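Local structure of packaging protein UL32 (Human herpesvirus 8 type M, 6XF9) at residues D[230-233]-D[234-238]; D[424-427]-D[428-431]; D[78-81]-D[82-86]; D[442-445]-D[446-450]; D[308-311]-D[312-316]. The protein probably helps bring newly made capsids to nuclear replication compartments, so controlling cleavage and packaging of viral DNA, as a zinc-binding pentameric ring. All blocks are in the same frame, centred on the assembly; numbering follows the deposited sequence.

Contact 1. Residues D[230-233]-D[234-238]; sequences DIWS and TSSEL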
loop_
_atom_site.group_PDB
_atom_site.type_symbol
_atom_site.label_atom_id
_atom_site.label_comp_id
_atom_site.label_asym_id
_atom_site.label_seq_id
_atom_site.Cartn_x
_atom_site.Cartn_y
_atom_site.Cartn_z
ATOM N N ASP D 230 4.096 46.736 27.196
ATOM C CA ASP D 230 5.416 47.287 27.496
ATOM C C ASP D 230 6.519 46.297 27.146
ATOM O O ASP D 230 7.425 46.605 26.367
ATOM C CB ASP D 230 5.495 47.675 28.971
ATOM C CG ASP D 230 6.879 48.198 29.372
ATOM O OD1 ASP D 230 7.703 48.509 28.474
ATOM O OD2 ASP D 230 7.146 48.311 30.595
ATOM N N ILE D 231 6.461 45.101 27.736
ATOM C CA ILE D 231 7.538 44.122 27.594
ATOM C C ILE D 231 7.723 43.719 26.144
ATOM O O ILE D 231 8.857 43.549 25.680
ATOM C CB ILE D 231 7.265 42.905 28.491
ATOM C CG1 ILE D 231 7.469 43.282 29.953
ATOM C CG2 ILE D 231 8.122 41.710 28.082
ATOM C CD1 ILE D 231 6.682 42.434 30.892
ATOM N N TRP D 232 6.623 43.536 25.404
ATOM C CA TRP D 232 6.756 43.011 24.044
ATOM C C TRP D 232 7.138 44.082 23.038
ATOM O O TRP D 232 7.784 43.769 22.036
ATOM C CB TRP D 232 5.467 42.303 23.614
ATOM C CG TRP D 232 5.404 40.945 24.206
ATOM C CD1 TRP D 232 4.963 40.625 25.448
ATOM C CD2 TRP D 232 5.862 39.715 23.610
ATOM N NE1 TRP D 232 5.101 39.273 25.666
ATOM C CE2 TRP D 232 5.648 38.692 24.549
ATOM C CE3 TRP D 232 6.427 39.384 22.370
ATOM C CZ2 TRP D 232 5.965 37.360 24.291
ATOM C CZ3 TRP D 232 6.750 38.056 22.115
ATOM C CH2 TRP D 232 6.516 37.061 23.073
ATOM N N SER D 233 6.813 45.348 23.292
ATOM C CA SER D 233 7.289 46.377 22.373
ATOM C C SER D 233 8.744 46.730 22.633
ATOM O O SER D 233 9.478 47.049 21.689
ATOM C CB SER D 233 6.439 47.637 22.477
ATOM O OG SER D 233 6.337 48.033 23.830
ATOM N N THR D 234 9.204 46.640 23.885
ATOM C CA THR D 234 10.601 46.969 24.122
ATOM C C THR D 234 11.525 45.853 23.661
ATOM O O THR D 234 12.695 46.121 23.386
ATOM C CB THR D 234 10.880 47.299 25.604
ATOM O OG1 THR D 234 10.475 46.227 26.465
ATOM C CG2 THR D 234 10.066 48.547 26.003
ATOM N N SER D 235 11.046 44.608 23.551
ATOM C CA SER D 235 11.950 43.517 23.181
ATOM C C SER D 235 11.480 42.698 21.977
ATOM O O SER D 235 11.975 41.586 21.786
ATOM C CB SER D 235 12.196 42.582 24.363
ATOM O OG SER D 235 10.996 41.960 24.761
ATOM N N SER D 236 10.553 43.210 21.157
ATOM C CA SER D 236 10.079 42.495 19.968
ATOM C C SER D 236 9.353 43.462 19.030
ATOM O O SER D 236 9.154 44.638 19.347
ATOM C CB SER D 236 9.139 41.346 20.343
ATOM O OG SER D 236 7.798 41.815 20.481
ATOM N N GLU D 237 8.931 42.940 17.872
ATOM C CA GLU D 237 8.179 43.704 16.882
ATOM C C GLU D 237 6.721 43.276 16.784
ATOM O O GLU D 237 6.045 43.627 15.811
ATOM C CB GLU D 237 8.827 43.534 15.511
ATOM C CG GLU D 237 8.866 42.055 15.097
ATOM C CD GLU D 237 9.568 41.796 13.769
ATOM O OE1 GLU D 237 10.304 42.690 13.284
ATOM O OE2 GLU D 237 9.380 40.684 13.211
ATOM N N LEU D 238 6.210 42.564 17.785
ATOM C CA LEU D 238 4.871 41.992 17.693
ATOM C C LEU D 238 3.775 43.052 17.560
ATOM O O LEU D 238 2.654 42.730 17.145
ATOM C CB LEU D 238 4.635 41.080 18.901
ATOM C CG LEU D 238 3.305 40.320 18.861
ATOM C CD1 LEU D 238 3.183 39.560 17.544
ATOM C CD2 LEU D 238 3.193 39.368 20.022
#
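Asp230 O accepts the amide of Thr234 at an N-to-O distance of 3.1 Å, an ordinary helical bond, whereas the next one, from Ser235 N to Ile231 O, is already weak. Hydroxyls gather where the backbone bonding falters. Ser235 OG gives its proton to Ile231 O, 2.8 Å away and tilted from the carbonyl plane; with chi1 at 63° the oxygen is folded back over its own backbone, towards the preceding turn. Thr234 OG1 stands within 3.2 Å of both Asp230 O and Ile231 O, and Phe265 O is a further partner, while its methyl CG2 leans on Asp230 OD1 at 3.4 Å. The other carboxylate oxygen, Asp230 OD2, is bonded to Phe264 N.

Beyond helix 225-235 the chain turns at Ser236, where OG accepts Leu238 N (3.2 Å) in a nearly straight bond of 172°: an ST turn. The same hydroxyl donates to Trp232 O, so serine, able to do both on a short stem, suits the place; the 2.5 Å between Ser236 OG and Trp232 O is so short that its exact value is doubtful. Ser236 OG also lies at the edge of the Trp232 ring, and Leu238 CD2 meets Trp232 CE3 obliquely at 4.0 Å. Trp232 packs edge-to-face with Trp89, while Leu238 rests on Tyr288 and Val295.

Contact 2. Residues D[424-427]-D[428-431]; sequences LFKG and LQNA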
loop_
_atom_site.group_PDB
_atom_site.type_symbol
_atom_site.label_atom_id
_atom_site.label_comp_id
_atom_site.label_asym_id
_atom_site.label_seq_id
_atom_site.Cartn_x
_atom_site.Cartn_y
_atom_site.Cartn_z
ATOM N N LEU D 424 0.887 18.721 18.830
ATOM C CA LEU D 424 1.430 18.090 17.636
ATOM C C LEU D 424 1.220 18.977 16.407
ATOM O O LEU D 424 2.167 19.256 15.662
ATOM C CB LEU D 424 0.791 16.708 17.473
ATOM C CG LEU D 424 1.590 15.575 18.157
ATOM C CD1 LEU D 424 2.027 15.886 19.579
ATOM C CD2 LEU D 424 0.795 14.287 18.159
ATOM N N PHE D 425 0.003 19.512 16.235
ATOM C CA PHE D 425 -0.300 20.365 15.084
ATOM C C PHE D 425 0.530 21.647 15.095
ATOM O O PHE D 425 1.171 21.991 14.098
ATOM C CB PHE D 425 -1.792 20.685 15.065
ATOM C CG PHE D 425 -2.202 21.625 13.965
ATOM C CD1 PHE D 425 -2.481 21.154 12.696
ATOM C CD2 PHE D 425 -2.345 22.974 14.213
ATOM C CE1 PHE D 425 -2.875 22.016 11.689
ATOM C CE2 PHE D 425 -2.742 23.845 13.221
ATOM C CZ PHE D 425 -3.007 23.362 11.951
ATOM N N LYS D 426 0.551 22.372 16.213
ATOM C CA LYS D 426 1.424 23.541 16.275
ATOM C C LYS D 426 2.868 23.162 15.958
ATOM O O LYS D 426 3.656 24.006 15.508
ATOM C CB LYS D 426 1.320 24.213 17.648
ATOM C CG LYS D 426 -0.055 24.790 17.935
ATOM C CD LYS D 426 -0.578 25.617 16.762
ATOM C CE LYS D 426 -0.112 27.042 16.868
ATOM N NZ LYS D 426 -0.302 27.799 15.612
ATOM N N GLY D 427 3.245 21.914 16.244
ATOM C CA GLY D 427 4.600 21.467 15.954
ATOM C C GLY D 427 4.863 21.280 14.474
ATOM O O GLY D 427 5.921 21.666 13.970
ATOM N N LEU D 428 3.928 20.654 13.757
ATOM C CA LEU D 428 4.145 20.511 12.324
ATOM C C LEU D 428 4.162 21.876 11.649
ATOM O O LEU D 428 4.868 22.074 10.654
ATOM C CB LEU D 428 3.079 19.598 11.701
ATOM C CG LEU D 428 1.614 19.993 11.652
ATOM C CD1 LEU D 428 1.318 21.048 10.604
ATOM C CD2 LEU D 428 0.803 18.771 11.324
ATOM N N GLN D 429 3.446 22.838 12.220
ATOM C CA GLN D 429 3.335 24.201 11.714
ATOM C C GLN D 429 4.583 25.046 11.970
ATOM O O GLN D 429 4.787 26.056 11.291
ATOM C CB GLN D 429 2.096 24.830 12.350
ATOM C CG GLN D 429 1.416 25.876 11.564
ATOM C CD GLN D 429 0.126 26.295 12.222
ATOM O OE1 GLN D 429 -0.090 26.012 13.390
ATOM N NE2 GLN D 429 -0.750 26.954 11.474
ATOM N N ASN D 430 5.383 24.711 12.978
ATOM C CA ASN D 430 6.523 25.537 13.367
ATOM C C ASN D 430 7.849 24.782 13.287
ATOM O O ASN D 430 8.857 25.278 13.806
ATOM C CB ASN D 430 6.344 26.062 14.802
ATOM C CG ASN D 430 5.240 27.118 14.943
ATOM O OD1 ASN D 430 5.255 28.178 14.292
ATOM N ND2 ASN D 430 4.259 26.813 15.796
ATOM N N ALA D 431 7.890 23.616 12.639
ATOM C CA ALA D 431 9.089 22.783 12.635
ATOM C C ALA D 431 8.964 21.746 11.529
ATOM O O ALA D 431 7.863 21.418 11.075
ATOM C CB ALA D 431 9.322 22.096 13.985
#
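Lys426 folds at chi2 (-48°) and again at chi3 (-88°), and Gln429, its CG anti to the backbone N and its chain straight beyond, runs beside it in the same direction, so that the ammonium and the amide oxygen arrive together. The pair is one of several bridges between residues three or four apart on helix 416-430, close to its C-terminal end. Lys426 NZ donates to Gln429 OE1 over 2.9 Å, meeting the oxygen from above its carbonyl plane rather than on a lone pair. Lys426 NZ also makes a salt bridge to Asp370, which probably offsets the cost of burying its charge. The side chain of Lys426 lies about 8 Å from the zinc held by Cys296, Cys299, His366 and Cys373.

The ring of Phe425 lies obliquely beside the Gln429 amide, its CE2 within 3.4 Å of Gln429 OE1 and the two planes 63° apart. Its apolar contact is with Leu428, whose CD2 lies near Phe425 CD1. Leu428 adopts the chi1 well that is unusual in a helix, and its CG consequently presses on Phe425 O at 3.2 Å. These apolar groups face helices 435-451 and 459-465, where Phe425 touches Leu445 and Ser463, and Leu428 touches Ile441.

In the last turn Asn430 N donates to Gly427 O (3.2 Å), three residues back. Asparagine fits here because its amide can serve both directions: OD1 accepts Arg287 NE, while ND2 turns back to Lys426 O, 2.9 Å away, in a bent and weak bond.

Contact 3. Residues D[78-81]-D[82-86]; sequences LCFF and CLYAP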
loop_
_atom_site.group_PDB
_atom_site.type_symbol
_atom_site.label_atom_id
_atom_site.label_comp_id
_atom_site.label_asym_id
_atom_site.label_seq_id
_atom_site.Cartn_x
_atom_site.Cartn_y
_atom_site.Cartn_z
ATOM N N LEU D 78 -2.622 29.140 43.219
ATOM C CA LEU D 78 -1.914 29.330 41.959
ATOM C C LEU D 78 -2.251 28.215 40.983
ATOM O O LEU D 78 -2.604 28.470 39.824
ATOM C CB LEU D 78 -0.415 29.361 42.215
ATOM C CG LEU D 78 0.412 29.477 40.952
ATOM C CD1 LEU D 78 -0.045 30.651 40.125
ATOM C CD2 LEU D 78 1.887 29.540 41.293
ATOM N N CYS D 79 -2.183 26.964 41.447
ATOM C CA CYS D 79 -2.543 25.844 40.591
ATOM C C CYS D 79 -3.974 25.977 40.061
ATOM O O CYS D 79 -4.210 25.836 38.860
ATOM C CB CYS D 79 -2.342 24.536 41.345
ATOM S SG CYS D 79 -0.600 24.228 41.684
ATOM N N PHE D 80 -4.936 26.291 40.921
ATOM C CA PHE D 80 -6.314 26.409 40.444
ATOM C C PHE D 80 -6.425 27.458 39.346
ATOM O O PHE D 80 -7.155 27.269 38.369
ATOM C CB PHE D 80 -7.242 26.751 41.608
ATOM C CG PHE D 80 -8.694 26.770 41.251
ATOM C CD1 PHE D 80 -9.429 25.603 41.214
ATOM C CD2 PHE D 80 -9.329 27.954 40.988
ATOM C CE1 PHE D 80 -10.780 25.621 40.894
ATOM C CE2 PHE D 80 -10.682 27.986 40.673
ATOM C CZ PHE D 80 -11.408 26.819 40.625
ATOM N N PHE D 81 -5.718 28.577 39.497
ATOM C CA PHE D 81 -5.787 29.636 38.499
ATOM C C PHE D 81 -5.207 29.177 37.176
ATOM O O PHE D 81 -5.780 29.434 36.112
ATOM C CB PHE D 81 -5.042 30.875 39.006
ATOM C CG PHE D 81 -5.910 31.834 39.773
ATOM C CD1 PHE D 81 -6.633 31.410 40.875
ATOM C CD2 PHE D 81 -5.950 33.179 39.425
ATOM C CE1 PHE D 81 -7.431 32.286 41.582
ATOM C CE2 PHE D 81 -6.746 34.062 40.141
ATOM C CZ PHE D 81 -7.482 33.606 41.223
ATOM N N CYS D 82 -4.071 28.488 37.223
ATOM C CA CYS D 82 -3.450 28.002 35.997
ATOM C C CYS D 82 -4.382 27.050 35.261
ATOM O O CYS D 82 -4.537 27.136 34.042
ATOM C CB CYS D 82 -2.140 27.307 36.342
ATOM S SG CYS D 82 -0.851 28.422 36.918
ATOM N N LEU D 83 -5.024 26.148 36.002
ATOM C CA LEU D 83 -5.977 25.205 35.438
ATOM C C LEU D 83 -7.074 25.912 34.652
ATOM O O LEU D 83 -7.616 25.352 33.691
ATOM C CB LEU D 83 -6.569 24.381 36.577
ATOM C CG LEU D 83 -7.476 23.218 36.241
ATOM C CD1 LEU D 83 -6.716 22.304 35.315
ATOM C CD2 LEU D 83 -7.885 22.492 37.521
ATOM N N TYR D 84 -7.414 27.140 35.043
ATOM C CA TYR D 84 -8.462 27.921 34.400
ATOM C C TYR D 84 -7.889 29.105 33.634
ATOM O O TYR D 84 -8.573 30.097 33.400
ATOM C CB TYR D 84 -9.493 28.373 35.433
ATOM C CG TYR D 84 -10.354 27.232 35.862
ATOM C CD1 TYR D 84 -9.948 26.381 36.852
ATOM C CD2 TYR D 84 -11.547 26.962 35.227
ATOM C CE1 TYR D 84 -10.738 25.295 37.223
ATOM C CE2 TYR D 84 -12.327 25.891 35.589
ATOM C CZ TYR D 84 -11.910 25.067 36.577
ATOM O OH TYR D 84 -12.676 23.996 36.944
ATOM N N ALA D 85 -6.640 28.998 33.216
ATOM C CA ALA D 85 -5.979 30.039 32.457
ATOM C C ALA D 85 -5.526 29.504 31.098
ATOM O O ALA D 85 -5.176 28.324 30.975
ATOM C CB ALA D 85 -4.767 30.587 33.221
ATOM N N PRO D 86 -5.535 30.338 30.058
ATOM C CA PRO D 86 -5.047 29.894 28.753
ATOM C C PRO D 86 -3.551 29.689 28.770
ATOM O O PRO D 86 -2.848 30.048 29.709
ATOM C CB PRO D 86 -5.425 31.035 27.811
ATOM C CG PRO D 86 -5.553 32.235 28.711
ATOM C CD PRO D 86 -6.071 31.714 30.015
#
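Tyr84 reaches back one turn to Phe80, beginning at CB, which sits 3.9 Å from Phe80 O. CG is anti to the carbonyl carbon (chi1 -74°), a setting that swings the ring alongside the preceding turn. CD1 is then the first ring atom to make a close contact: Phe80 O lies 3.3 Å from Tyr84 CD1, at the ring edge and in its plane. The same CD1 stands over the centre of the Phe80 ring. One atom further out, Tyr84 CE1 meets Phe80 CE1 at 3.7 Å, again above that face. The planes are inclined at 35° with centroids 4.9 Å apart, an oblique aromatic pair. At the tip, OH is hydrogen-bonded to Thr411 N, which explains tyrosine here: its ring packs on Phe80 and Pro206 while its oxygen finds a backbone partner.

Tyr84 stands just past the last turn of helix 71-83, and its backbone records the change. Its amide divides between Phe80 O and Phe81 O, both bonds weak, whereas Leu83 N still makes a straight bond of 169° to Cys79 O. On another side of the helix, Cys82 SG packs against Leu78 CD1 at 4.0 Å, a compact, weakly polar side chain that also packs on Phe131 and Phe132.

The turn is buried among helices. Leu78 and Cys82 pack against helices 89-106 and 124-133, the latter carrying the zinc ligand His130, while Phe80 and Phe81 meet Val384 of helix 382-386.

Contact 4. Residues D[442-445]-D[446-450]; sequences IREL and TAQLK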
loop_
_atom_site.group_PDB
_atom_site.type_symbol
_atom_site.label_atom_id
_atom_site.label_comp_id
_atom_site.label_asym_id
_atom_site.label_seq_id
_atom_site.Cartn_x
_atom_site.Cartn_y
_atom_site.Cartn_z
ATOM N N ILE D 442 -2.979 15.754 11.077
ATOM C CA ILE D 442 -4.099 16.558 10.591
ATOM C C ILE D 442 -5.383 15.737 10.520
ATOM O O ILE D 442 -6.465 16.236 10.847
ATOM C CB ILE D 442 -3.743 17.184 9.231
ATOM C CG1 ILE D 442 -2.769 18.332 9.445
ATOM C CG2 ILE D 442 -4.999 17.636 8.527
ATOM C CD1 ILE D 442 -2.154 18.862 8.188
ATOM N N ARG D 443 -5.306 14.488 10.058
ATOM C CA ARG D 443 -6.536 13.699 9.952
ATOM C C ARG D 443 -7.035 13.259 11.328
ATOM O O ARG D 443 -8.249 13.229 11.568
ATOM C CB ARG D 443 -6.366 12.545 8.945
ATOM C CG ARG D 443 -6.115 11.134 9.425
ATOM C CD ARG D 443 -6.199 10.121 8.239
ATOM N NE ARG D 443 -5.330 10.481 7.106
ATOM C CZ ARG D 443 -5.768 10.904 5.914
ATOM N NH1 ARG D 443 -7.076 11.031 5.683
ATOM N NH2 ARG D 443 -4.898 11.211 4.950
ATOM N N GLU D 444 -6.139 12.878 12.241
ATOM C CA GLU D 444 -6.608 12.542 13.593
ATOM C C GLU D 444 -7.129 13.779 14.326
ATOM O O GLU D 444 -8.087 13.697 15.097
ATOM C CB GLU D 444 -5.491 11.875 14.396
ATOM C CG GLU D 444 -5.902 11.407 15.785
ATOM C CD GLU D 444 -7.025 10.372 15.785
ATOM O OE1 GLU D 444 -7.197 9.684 14.757
ATOM O OE2 GLU D 444 -7.714 10.217 16.830
ATOM N N LEU D 445 -6.484 14.924 14.131
ATOM C CA LEU D 445 -6.941 16.148 14.772
ATOM C C LEU D 445 -8.298 16.581 14.250
ATOM O O LEU D 445 -9.128 17.095 15.006
ATOM C CB LEU D 445 -5.910 17.247 14.560
ATOM C CG LEU D 445 -6.343 18.649 14.966
ATOM C CD1 LEU D 445 -6.790 18.703 16.427
ATOM C CD2 LEU D 445 -5.159 19.538 14.754
ATOM N N THR D 446 -8.535 16.441 12.951
ATOM C CA THR D 446 -9.859 16.775 12.433
ATOM C C THR D 446 -10.929 15.874 13.027
ATOM O O THR D 446 -12.018 16.340 13.376
ATOM C CB THR D 446 -9.866 16.689 10.920
ATOM O OG1 THR D 446 -8.831 17.534 10.408
ATOM C CG2 THR D 446 -11.178 17.186 10.401
ATOM N N ALA D 447 -10.643 14.573 13.137
ATOM C CA ALA D 447 -11.610 13.641 13.714
ATOM C C ALA D 447 -11.944 14.022 15.144
ATOM O O ALA D 447 -13.115 14.044 15.534
ATOM C CB ALA D 447 -11.083 12.211 13.650
ATOM N N GLN D 448 -10.925 14.331 15.954
ATOM C CA GLN D 448 -11.195 14.687 17.344
ATOM C C GLN D 448 -11.905 16.027 17.451
ATOM O O GLN D 448 -12.819 16.183 18.267
ATOM C CB GLN D 448 -9.899 14.726 18.123
ATOM C CG GLN D 448 -9.167 13.426 18.093
ATOM C CD GLN D 448 -9.763 12.410 19.022
ATOM O OE1 GLN D 448 -10.771 12.663 19.691
ATOM N NE2 GLN D 448 -9.123 11.248 19.092
ATOM N N LEU D 449 -11.535 16.999 16.619
ATOM C CA LEU D 449 -12.245 18.275 16.647
ATOM C C LEU D 449 -13.747 18.082 16.492
ATOM O O LEU D 449 -14.534 18.728 17.190
ATOM C CB LEU D 449 -11.715 19.210 15.560
ATOM C CG LEU D 449 -10.387 19.837 15.926
ATOM C CD1 LEU D 449 -10.046 20.871 14.901
ATOM C CD2 LEU D 449 -10.549 20.469 17.276
ATOM N N LYS D 450 -14.170 17.200 15.576
ATOM C CA LYS D 450 -15.611 17.004 15.372
ATOM C C LYS D 450 -16.216 16.247 16.545
ATOM O O LYS D 450 -17.325 16.560 17.000
ATOM C CB LYS D 450 -15.869 16.261 14.060
ATOM C CG LYS D 450 -15.345 17.030 12.844
ATOM C CD LYS D 450 -15.671 16.368 11.499
ATOM C CE LYS D 450 -14.897 17.027 10.333
ATOM N NZ LYS D 450 -15.197 18.484 10.102
#
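Leu445 and Leu449, one turn apart on the buried side of helix 435-451, pack with Leu445 CD1 against Leu449 CG at 3.8 Å, their side chains slanting across each other. Leu449 CG also presses on Leu445 O at 3.2 Å. Leu445 continues onto Phe425 of helix 416-430, and Leu449 onto Leu454 and Leu456, so branched apolar chains suit this flank. Ile442 packs on Thr175 of a neighbouring subunit.

Arg443, Ala447 and Lys450 make up the exposed side, where little beyond the regular helical bonds joins one turn to the next. Polar side chains span the turn between these extremes. Thr446 shows the familiar threonine-to-helix-carbonyl bond: OG1 gives its proton to Ile442 O at 2.7 Å, while Thr446 N reaches that oxygen from the opposite face of the carbonyl. Glu444 and Gln448 form an i to i+4 bridge, Gln448 NE2 meeting Glu444 OE2 at 2.9 Å with carboxylate and amide planes 68° apart. Glu444 bends at chi2 (60°) to turn its carboxylate towards Gln448. The side chain of Gln448 lies about 6 Å from the zinc bound by Cys191, Cys192, Cys415 and His452, and its backbone O is hydrogen-bonded to His452 ND1, a second-shell bond that probably helps orient this zinc ligand.

Contact 5. Residues D[308-311]-D[312-316]; sequences APKA and LQTLQ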
loop_
_atom_site.group_PDB
_atom_site.type_symbol
_atom_site.label_atom_id
_atom_site.label_comp_id
_atom_site.label_asym_id
_atom_site.label_seq_id
_atom_site.Cartn_x
_atom_site.Cartn_y
_atom_site.Cartn_z
ATOM N N ALA D 308 -11.862 40.199 27.847
ATOM C CA ALA D 308 -11.525 39.634 26.539
ATOM C C ALA D 308 -12.317 38.360 26.260
ATOM O O ALA D 308 -12.912 38.261 25.170
ATOM C CB ALA D 308 -10.012 39.396 26.434
ATOM N N PRO D 309 -12.409 37.379 27.179
ATOM C CA PRO D 309 -13.195 36.170 26.870
ATOM C C PRO D 309 -14.600 36.448 26.376
ATOM O O PRO D 309 -15.020 35.924 25.331
ATOM C CB PRO D 309 -13.186 35.423 28.206
ATOM C CG PRO D 309 -11.872 35.746 28.783
ATOM C CD PRO D 309 -11.624 37.193 28.421
ATOM N N LYS D 310 -15.350 37.265 27.103
ATOM C CA LYS D 310 -16.718 37.504 26.688
ATOM C C LYS D 310 -16.775 38.424 25.476
ATOM O O LYS D 310 -17.675 38.278 24.638
ATOM C CB LYS D 310 -17.504 38.100 27.846
ATOM C CG LYS D 310 -18.958 37.713 27.836
ATOM C CD LYS D 310 -19.824 38.740 28.557
ATOM C CE LYS D 310 -21.170 38.927 27.839
ATOM N NZ LYS D 310 -22.102 37.760 28.024
ATOM N N ALA D 311 -15.810 39.352 25.352
ATOM C CA ALA D 311 -15.792 40.273 24.212
ATOM C C ALA D 311 -15.599 39.540 22.897
ATOM O O ALA D 311 -16.305 39.794 21.915
ATOM C CB ALA D 311 -14.681 41.303 24.375
ATOM N N LEU D 312 -14.664 38.593 22.877
ATOM C CA LEU D 312 -14.382 37.864 21.656
ATOM C C LEU D 312 -15.527 36.927 21.316
ATOM O O LEU D 312 -15.889 36.797 20.143
ATOM C CB LEU D 312 -13.065 37.128 21.823
ATOM C CG LEU D 312 -11.959 38.173 21.973
ATOM C CD1 LEU D 312 -10.650 37.522 22.442
ATOM C CD2 LEU D 312 -11.756 38.982 20.675
ATOM N N GLN D 313 -16.128 36.280 22.325
ATOM C CA GLN D 313 -17.300 35.457 22.036
ATOM C C GLN D 313 -18.452 36.302 21.525
ATOM O O GLN D 313 -19.300 35.797 20.778
ATOM C CB GLN D 313 -17.757 34.621 23.240
ATOM C CG GLN D 313 -18.948 33.708 22.849
ATOM C CD GLN D 313 -18.651 32.759 21.653
ATOM O OE1 GLN D 313 -19.480 32.616 20.738
ATOM N NE2 GLN D 313 -17.486 32.062 21.700
ATOM N N THR D 314 -18.564 37.546 21.985
ATOM C CA THR D 314 -19.597 38.413 21.435
ATOM C C THR D 314 -19.243 38.853 20.019
ATOM O O THR D 314 -20.112 38.890 19.144
ATOM C CB THR D 314 -19.791 39.612 22.357
ATOM O OG1 THR D 314 -20.418 39.173 23.571
ATOM C CG2 THR D 314 -20.639 40.660 21.689
ATOM N N LEU D 315 -17.953 39.132 19.772
ATOM C CA LEU D 315 -17.472 39.420 18.423
ATOM C C LEU D 315 -17.717 38.235 17.490
ATOM O O LEU D 315 -18.138 38.415 16.337
ATOM C CB LEU D 315 -15.988 39.774 18.471
ATOM C CG LEU D 315 -15.247 40.027 17.156
ATOM C CD1 LEU D 315 -15.918 41.101 16.299
ATOM C CD2 LEU D 315 -13.785 40.352 17.421
ATOM N N GLN D 316 -17.478 37.012 17.973
ATOM C CA GLN D 316 -17.739 35.845 17.138
ATOM C C GLN D 316 -19.189 35.805 16.693
ATOM O O GLN D 316 -19.479 35.376 15.570
ATOM C CB GLN D 316 -17.373 34.556 17.869
ATOM C CG GLN D 316 -17.466 33.346 16.965
ATOM C CD GLN D 316 -17.106 32.073 17.681
ATOM O OE1 GLN D 316 -17.037 32.035 18.918
ATOM N NE2 GLN D 316 -16.776 31.038 16.903
#
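Leu312 opens the second turn of helix 308-321, its N bonded to Ala308 O at 2.9 Å. Its CG, anti to the carbonyl carbon (chi1 -65°), rests 3.3 Å from that same Ala308 O, while CD1 approaches Ala308 CB only loosely, at 4.5 Å. The small Ala308 packs on Cys301, and Leu312 turns its branches to neighbouring helices.

Gln313 follows on the exposed side, its backbone N bonded to Pro309 O. Proline fits the first turn of a helix, where its missing N-H costs no helical bond. The Gln313 side chain bends away from the first turn and runs forward, NE2 making a weak, strongly bent bond to Gln316 OE1.

Thr314 carries the polar link to the turn before: OG1 donates to Lys310 O at 3.1 Å and N to the same oxygen at 2.9 Å, the two arriving from opposite faces of the carbonyl. With OG1 beside its own backbone N, threonine can turn its hydroxyl back to the helix, while the side chain also packs on Tyr345.

Leu315 is buried again, its N bonded to Ala311 O at 2.8 Å and its CB 3.5 Å from Ala311 O. Gln316 brings the count round to Leu312, whose O accepts Gln316 N at 2.7 Å.

The helix lies against three others. Leu312 touches the zinc ligand His366 of helix 360-369 and Leu302 of helix 297-304, both Leu312 and Leu315 meet Ile355 of helix 349-357, and Gln316 rests on Leu367 and Phe368.

Each contact joins neighbouring turns of one helix, and contacts 1, 2 and 3 run on past its C-terminal end. Contacts 2 and 3 are buried; contacts 1, 4 and 5 each keep an exposed side. Contacts 2 and 4 touch directly, Phe425 CB meeting Leu445 CD2 at 3.6 Å, and so pack consecutive helices; the other pairs do not touch. Backbone bonds weaken in contacts 1 and 3, and in contact 2 a side-chain amide turns back to a carbonyl of the last turn. Contacts 4 and 5 keep regular helical bonding, and in both a threonine hydroxyl shares a carbonyl with its own amide. Contacts 2 and 5 lie near one zinc site, contact 4 near a second and contact 3 near a third.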